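PDB 4Y25: poly-beta-1,6-N-acetyl-D-glucosamine export protein from Escherichia coli, which exports the biofilm adhesin poly-beta-1,6-N-acetyl-D-glucosamine across the outer membrane through the C-terminal beta-barrel domain that this chain comprises. Local coordinates for residues L10-S15 and L32-Y37; V265-A270 and E290-F295. All blocks are in the same frame, centred on the assembly; numbering follows the deposited sequence.

Contact 1 (L10-S15 and L32-Y37); sequences LRIAGS and LTTIVY
Residues 10-15 and 32-37 run antiparallel, with segment axes 4.6 Å apart at an angle of 170°; Arg11 with Ile35 and Ala13 with Thr33 form the hydrogen-bonded pairs, each joined by two backbone bonds. On the face of Leu10, Ile12, Leu32, Thr34 and Val36, the ends of Leu10, Ile12 and Leu32 lean across the gap. In Ile12, chi1 of 168° sets CG1 anti to the backbone N, and the chi2 turn from there carries CD1 to Leu32 CD1 at 3.6 Å, also resting it against Thr34 CB at 3.7 Å. Leu32 CD1 in turn leans over the position of Gly14, which has no side chain to meet it. Leu10 CD1 lies 3.7 Å from Thr34 OG1. This is the first beta hairpin of a 16-stranded antiparallel barrel, and the Leu10-Ile12-Leu32 face lies on its outer surface, consistent with contact to lipid. The opposite face looks into the barrel. There the Ala13 methyl CB meets Thr33 CG2 at 4.1 Å, and the Arg11 guanidinium comes to Tyr37 with NH1 3.6 Å from CE1. The guanidinium and ring planes stand 89° apart, with CE1 at the guanidinium edge. Tyr37 also meets the Phe48 ring on the next strand.

Contact 2 (V265-A270 and E290-F295); sequences VIDAGA and EFDMTF
Ile266 and Phe295 meet at one end of the antiparallel pairing of 265-270 with 290-295, where Ile266 CD1 comes up to the rim of the aromatic ring, 3.4 Å from Phe295 CD1 and close to the ring plane. The carbonyl O of Val265 also lies at the edge of this ring, so the isoleucine tip and a backbone oxygen border the ring without stacking on it. Farther along the outer face the relief is one-sided: the low methyls of Ala268 and Ala270 stand opposite the bulky Met293 and Phe291. Met293 CG, anti to the carbonyl carbon (chi1 -72°), rests on Ala268 CB at 3.7 Å, and Ala270 CB meets Phe291 at CB (4.1 Å). Beyond these roots both large side chains lead away from 265-270.

The inner face is polar. Asp267 and Thr294 run alongside each other in the same direction, with Thr294 OG1 3.2 Å from Asp267 CB. The Asp292 carboxylate leans over Gly269, which has no side chain, bringing OD2 3.9 Å from Gly269 O. It lies nearly coplanar with the Asp267 carboxylate, OD1 to OD1 3.8 Å. Such a pairing of like charges would be unfavourable alone, but Arg259 forms salt bridges to both acids, probably easing their repulsion. Backbone hydrogen bonds join Asp267 with Thr294 and Gly269 with Asp292. Val265 and Ile266 form a classic beta bulge against strand 247-262. Apolar side chains outside alternating with polar or charged ones inside are characteristic of a hairpin in a porin-like transmembrane barrel, here the last in the chain.

Contact 1 and contact 2 belong to the first and last hairpins of the barrel and follow one another in sequence, yet their centres are only about 9 Å apart. They become neighbours because strands 8-20 and 283-297 pair and close the 16-stranded sheet. At this seam the backbones of Leu10 and Ile12 hydrogen-bond to those of Phe295 and Met293, with Leu10 N to Phe295 O at 2.8 Å. The Phe291 ring, turned from its own hairpin partner, brings CE1 within 3.4 Å of Gly14 CA. The two contacts thus form a continuous four-stranded patch of the wall that encloses the export pore.

Contact 1 (L10-S15 and L32-Y37)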
loop_
_atom_site.group_PDB
_atom_site.type_symbol
_atom_site.label_atom_id
_atom_site.label_comp_id
_atom_site.label_asym_id
_atom_site.label_seq_id
_atom_site.Cartn_x
_atom_site.Cartn_y
_atom_site.Cartn_z
ATOM N N LEU A 10 16.445 2.548 8.860
ATOM C CA LEU A 10 16.275 3.190 7.563
ATOM C C LEU A 10 15.334 2.378 6.685
ATOM O O LEU A 10 15.569 1.199 6.432
ATOM C CB LEU A 10 17.618 3.370 6.854
ATOM C CG LEU A 10 17.516 3.755 5.373
ATOM C CD1 LEU A 10 16.828 5.106 5.194
ATOM C CD2 LEU A 10 18.885 3.749 4.705
ATOM N N ARG A 11 14.266 3.013 6.224
ATOM C CA ARG A 11 13.357 2.364 5.295
ATOM C C ARG A 11 13.405 3.088 3.956
ATOM O O ARG A 11 13.307 4.314 3.889
ATOM C CB ARG A 11 11.931 2.325 5.858
ATOM C CG ARG A 11 10.840 2.700 4.864
ATOM C CD ARG A 11 9.449 2.377 5.400
ATOM N NE ARG A 11 9.325 0.980 5.813
ATOM C CZ ARG A 11 9.278 0.570 7.077
ATOM N NH1 ARG A 11 9.343 1.450 8.069
ATOM N NH2 ARG A 11 9.164 -0.723 7.350
ATOM N N ILE A 12 13.594 2.319 2.893
ATOM C CA ILE A 12 13.587 2.859 1.544
ATOM C C ILE A 12 12.748 1.949 0.656
ATOM O O ILE A 12 12.947 0.735 0.623
ATOM C CB ILE A 12 15.019 3.009 0.978
ATOM C CG1 ILE A 12 14.977 3.300 -0.523
ATOM C CG2 ILE A 12 15.851 1.771 1.260
ATOM C CD1 ILE A 12 14.472 4.681 -0.858
ATOM N N ALA A 13 11.785 2.539 -0.040
ATOM C CA ALA A 13 10.871 1.770 -0.871
ATOM C C ALA A 13 10.599 2.510 -2.167
ATOM O O ALA A 13 10.535 3.740 -2.187
ATOM C CB ALA A 13 9.573 1.496 -0.128
ATOM N N GLY A 14 10.440 1.762 -3.251
ATOM C CA GLY A 14 10.267 2.377 -4.549
ATOM C C GLY A 14 9.382 1.609 -5.503
ATOM O O GLY A 14 9.250 0.389 -5.416
ATOM N N SER A 15 8.778 2.344 -6.427
ATOM C CA SER A 15 7.893 1.767 -7.425
ATOM C C SER A 15 8.178 2.390 -8.787
ATOM O O SER A 15 8.313 3.607 -8.909
ATOM C CB SER A 15 6.431 1.976 -7.026
ATOM O OG SER A 15 5.556 1.649 -8.086
ATOM N N LEU A 32 9.542 7.005 -5.317
ATOM C CA LEU A 32 10.587 6.674 -4.358
ATOM C C LEU A 32 10.374 7.390 -3.034
ATOM O O LEU A 32 10.224 8.611 -2.997
ATOM C CB LEU A 32 11.966 7.027 -4.909
ATOM C CG LEU A 32 13.113 6.623 -3.981
ATOM C CD1 LEU A 32 13.618 5.225 -4.316
ATOM C CD2 LEU A 32 14.233 7.638 -4.040
ATOM N N THR A 33 10.364 6.622 -1.950
ATOM C CA THR A 33 10.260 7.194 -0.615
ATOM C C THR A 33 11.333 6.616 0.305
ATOM O O THR A 33 11.529 5.403 0.370
ATOM C CB THR A 33 8.858 6.963 0.002
ATOM O OG1 THR A 33 8.856 7.411 1.364
ATOM C CG2 THR A 33 8.471 5.492 -0.040
ATOM N N THR A 34 12.041 7.500 0.999
ATOM C CA THR A 34 13.051 7.085 1.962
ATOM C C THR A 34 12.759 7.706 3.323
ATOM O O THR A 34 12.500 8.904 3.425
ATOM C CB THR A 34 14.470 7.469 1.501
ATOM O OG1 THR A 34 15.381 7.339 2.601
ATOM C CG2 THR A 34 14.501 8.901 0.985
ATOM N N ILE A 35 12.785 6.880 4.365
ATOM C CA ILE A 35 12.461 7.327 5.717
ATOM C C ILE A 35 13.437 6.749 6.736
ATOM O O ILE A 35 13.742 5.557 6.705
ATOM C CB ILE A 35 11.024 6.923 6.118
ATOM C CG1 ILE A 35 10.000 7.556 5.174
ATOM C CG2 ILE A 35 10.730 7.333 7.553
ATOM C CD1 ILE A 35 8.572 7.171 5.484
ATOM N N VAL A 36 13.928 7.594 7.638
ATOM C CA VAL A 36 14.814 7.128 8.699
ATOM C C VAL A 36 14.201 7.328 10.086
ATOM O O VAL A 36 13.765 8.424 10.439
ATOM C CB VAL A 36 16.185 7.835 8.640
ATOM C CG1 VAL A 36 16.013 9.340 8.471
ATOM C CG2 VAL A 36 17.009 7.507 9.879
ATOM N N TYR A 37 14.160 6.251 10.863
ATOM C CA TYR A 37 13.683 6.310 12.238
ATOM C C TYR A 37 14.846 6.467 13.208
ATOM O O TYR A 37 15.909 5.874 13.017
ATOM C CB TYR A 37 12.883 5.054 12.588
ATOM C CG TYR A 37 11.547 4.950 11.890
ATOM C CD1 TYR A 37 11.456 4.468 10.592
ATOM C CD2 TYR A 37 10.373 5.322 12.535
ATOM C CE1 TYR A 37 10.238 4.365 9.951
ATOM C CE2 TYR A 37 9.150 5.224 11.901
ATOM C CZ TYR A 37 9.086 4.744 10.609
ATOM O OH TYR A 37 7.872 4.641 9.970
#

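Contact 2 (V265-A270 and E290-F295)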
loop_
_atom_site.group_PDB
_atom_site.type_symbol
_atom_site.label_atom_id
_atom_site.label_comp_id
_atom_site.label_asym_id
_atom_site.label_seq_id
_atom_site.Cartn_x
_atom_site.Cartn_y
_atom_site.Cartn_z
ATOM N N VAL A 265 18.965 -7.305 10.603
ATOM C CA VAL A 265 19.529 -5.982 10.374
ATOM C C VAL A 265 19.319 -5.586 8.911
ATOM O O VAL A 265 19.233 -4.403 8.572
ATOM C CB VAL A 265 21.030 -5.955 10.740
ATOM C CG1 VAL A 265 21.681 -4.644 10.329
ATOM C CG2 VAL A 265 21.207 -6.191 12.228
ATOM N N ILE A 266 19.214 -6.593 8.050
ATOM C CA ILE A 266 18.938 -6.374 6.637
ATOM C C ILE A 266 17.637 -7.045 6.221
ATOM O O ILE A 266 17.465 -8.248 6.418
ATOM C CB ILE A 266 20.064 -6.923 5.740
ATOM C CG1 ILE A 266 21.424 -6.355 6.152
ATOM C CG2 ILE A 266 19.766 -6.625 4.278
ATOM C CD1 ILE A 266 21.564 -4.875 5.918
ATOM N N ASP A 267 16.719 -6.270 5.652
ATOM C CA ASP A 267 15.559 -6.849 4.986
ATOM C C ASP A 267 15.334 -6.175 3.639
ATOM O O ASP A 267 15.223 -4.950 3.554
ATOM C CB ASP A 267 14.298 -6.734 5.841
ATOM C CG ASP A 267 13.087 -7.363 5.172
ATOM O OD1 ASP A 267 12.392 -6.661 4.404
ATOM O OD2 ASP A 267 12.840 -8.565 5.403
ATOM N N ALA A 268 15.266 -6.985 2.589
ATOM C CA ALA A 268 15.095 -6.472 1.238
ATOM C C ALA A 268 14.179 -7.374 0.423
ATOM O O ALA A 268 14.139 -8.589 0.627
ATOM C CB ALA A 268 16.444 -6.327 0.551
ATOM N N GLY A 269 13.448 -6.772 -0.505
ATOM C CA GLY A 269 12.547 -7.515 -1.362
ATOM C C GLY A 269 12.233 -6.741 -2.623
ATOM O O GLY A 269 12.160 -5.513 -2.603
ATOM N N ALA A 270 12.058 -7.461 -3.725
ATOM C CA ALA A 270 11.696 -6.843 -4.993
ATOM C C ALA A 270 10.678 -7.711 -5.700
ATOM O O ALA A 270 10.849 -8.924 -5.788
ATOM C CB ALA A 270 12.924 -6.636 -5.864
ATOM N N GLU A 290 8.217 -3.252 -7.901
ATOM C CA GLU A 290 8.231 -2.676 -6.564
ATOM C C GLU A 290 9.430 -3.205 -5.798
ATOM O O GLU A 290 9.890 -4.319 -6.045
ATOM C CB GLU A 290 6.945 -3.014 -5.807
ATOM C CG GLU A 290 5.794 -2.056 -6.043
ATOM C CD GLU A 290 4.471 -2.607 -5.535
ATOM O OE1 GLU A 290 4.433 -3.787 -5.123
ATOM O OE2 GLU A 290 3.470 -1.860 -5.549
ATOM N N PHE A 291 9.940 -2.410 -4.868
ATOM C CA PHE A 291 10.980 -2.891 -3.976
ATOM C C PHE A 291 10.919 -2.151 -2.649
ATOM O O PHE A 291 10.308 -1.086 -2.544
ATOM C CB PHE A 291 12.367 -2.743 -4.617
ATOM C CG PHE A 291 12.932 -1.353 -4.537
ATOM C CD1 PHE A 291 12.643 -0.417 -5.515
ATOM C CD2 PHE A 291 13.763 -0.984 -3.487
ATOM C CE1 PHE A 291 13.169 0.864 -5.445
ATOM C CE2 PHE A 291 14.285 0.294 -3.408
ATOM C CZ PHE A 291 13.988 1.220 -4.389
ATOM N N ASP A 292 11.554 -2.730 -1.637
ATOM C CA ASP A 292 11.643 -2.109 -0.324
ATOM C C ASP A 292 12.857 -2.648 0.413
ATOM O O ASP A 292 13.208 -3.822 0.279
ATOM C CB ASP A 292 10.375 -2.362 0.493
ATOM C CG ASP A 292 10.218 -3.818 0.888
ATOM O OD1 ASP A 292 10.792 -4.222 1.922
ATOM O OD2 ASP A 292 9.517 -4.559 0.169
ATOM N N MET A 293 13.501 -1.787 1.187
ATOM C CA MET A 293 14.644 -2.196 1.987
ATOM C C MET A 293 14.573 -1.565 3.363
ATOM O O MET A 293 14.244 -0.387 3.500
ATOM C CB MET A 293 15.959 -1.818 1.305
ATOM C CG MET A 293 16.296 -2.646 0.078
ATOM S SD MET A 293 17.863 -2.150 -0.665
ATOM C CE MET A 293 17.465 -0.497 -1.225
ATOM N N THR A 294 14.868 -2.358 4.386
ATOM C CA THR A 294 14.946 -1.836 5.740
ATOM C C THR A 294 16.293 -2.194 6.345
ATOM O O THR A 294 16.703 -3.356 6.329
ATOM C CB THR A 294 13.809 -2.370 6.640
ATOM O OG1 THR A 294 14.058 -3.740 6.975
ATOM C CG2 THR A 294 12.462 -2.253 5.936
ATOM N N PHE A 295 16.987 -1.187 6.864
ATOM C CA PHE A 295 18.272 -1.400 7.513
ATOM C C PHE A 295 18.227 -0.890 8.944
ATOM O O PHE A 295 17.424 -0.019 9.273
ATOM C CB PHE A 295 19.389 -0.705 6.739
ATOM C CG PHE A 295 19.363 -0.977 5.267
ATOM C CD1 PHE A 295 19.662 -2.235 4.778
ATOM C CD2 PHE A 295 19.040 0.027 4.370
ATOM C CE1 PHE A 295 19.639 -2.492 3.422
ATOM C CE2 PHE A 295 19.013 -0.222 3.011
ATOM C CZ PHE A 295 19.313 -1.484 2.537
#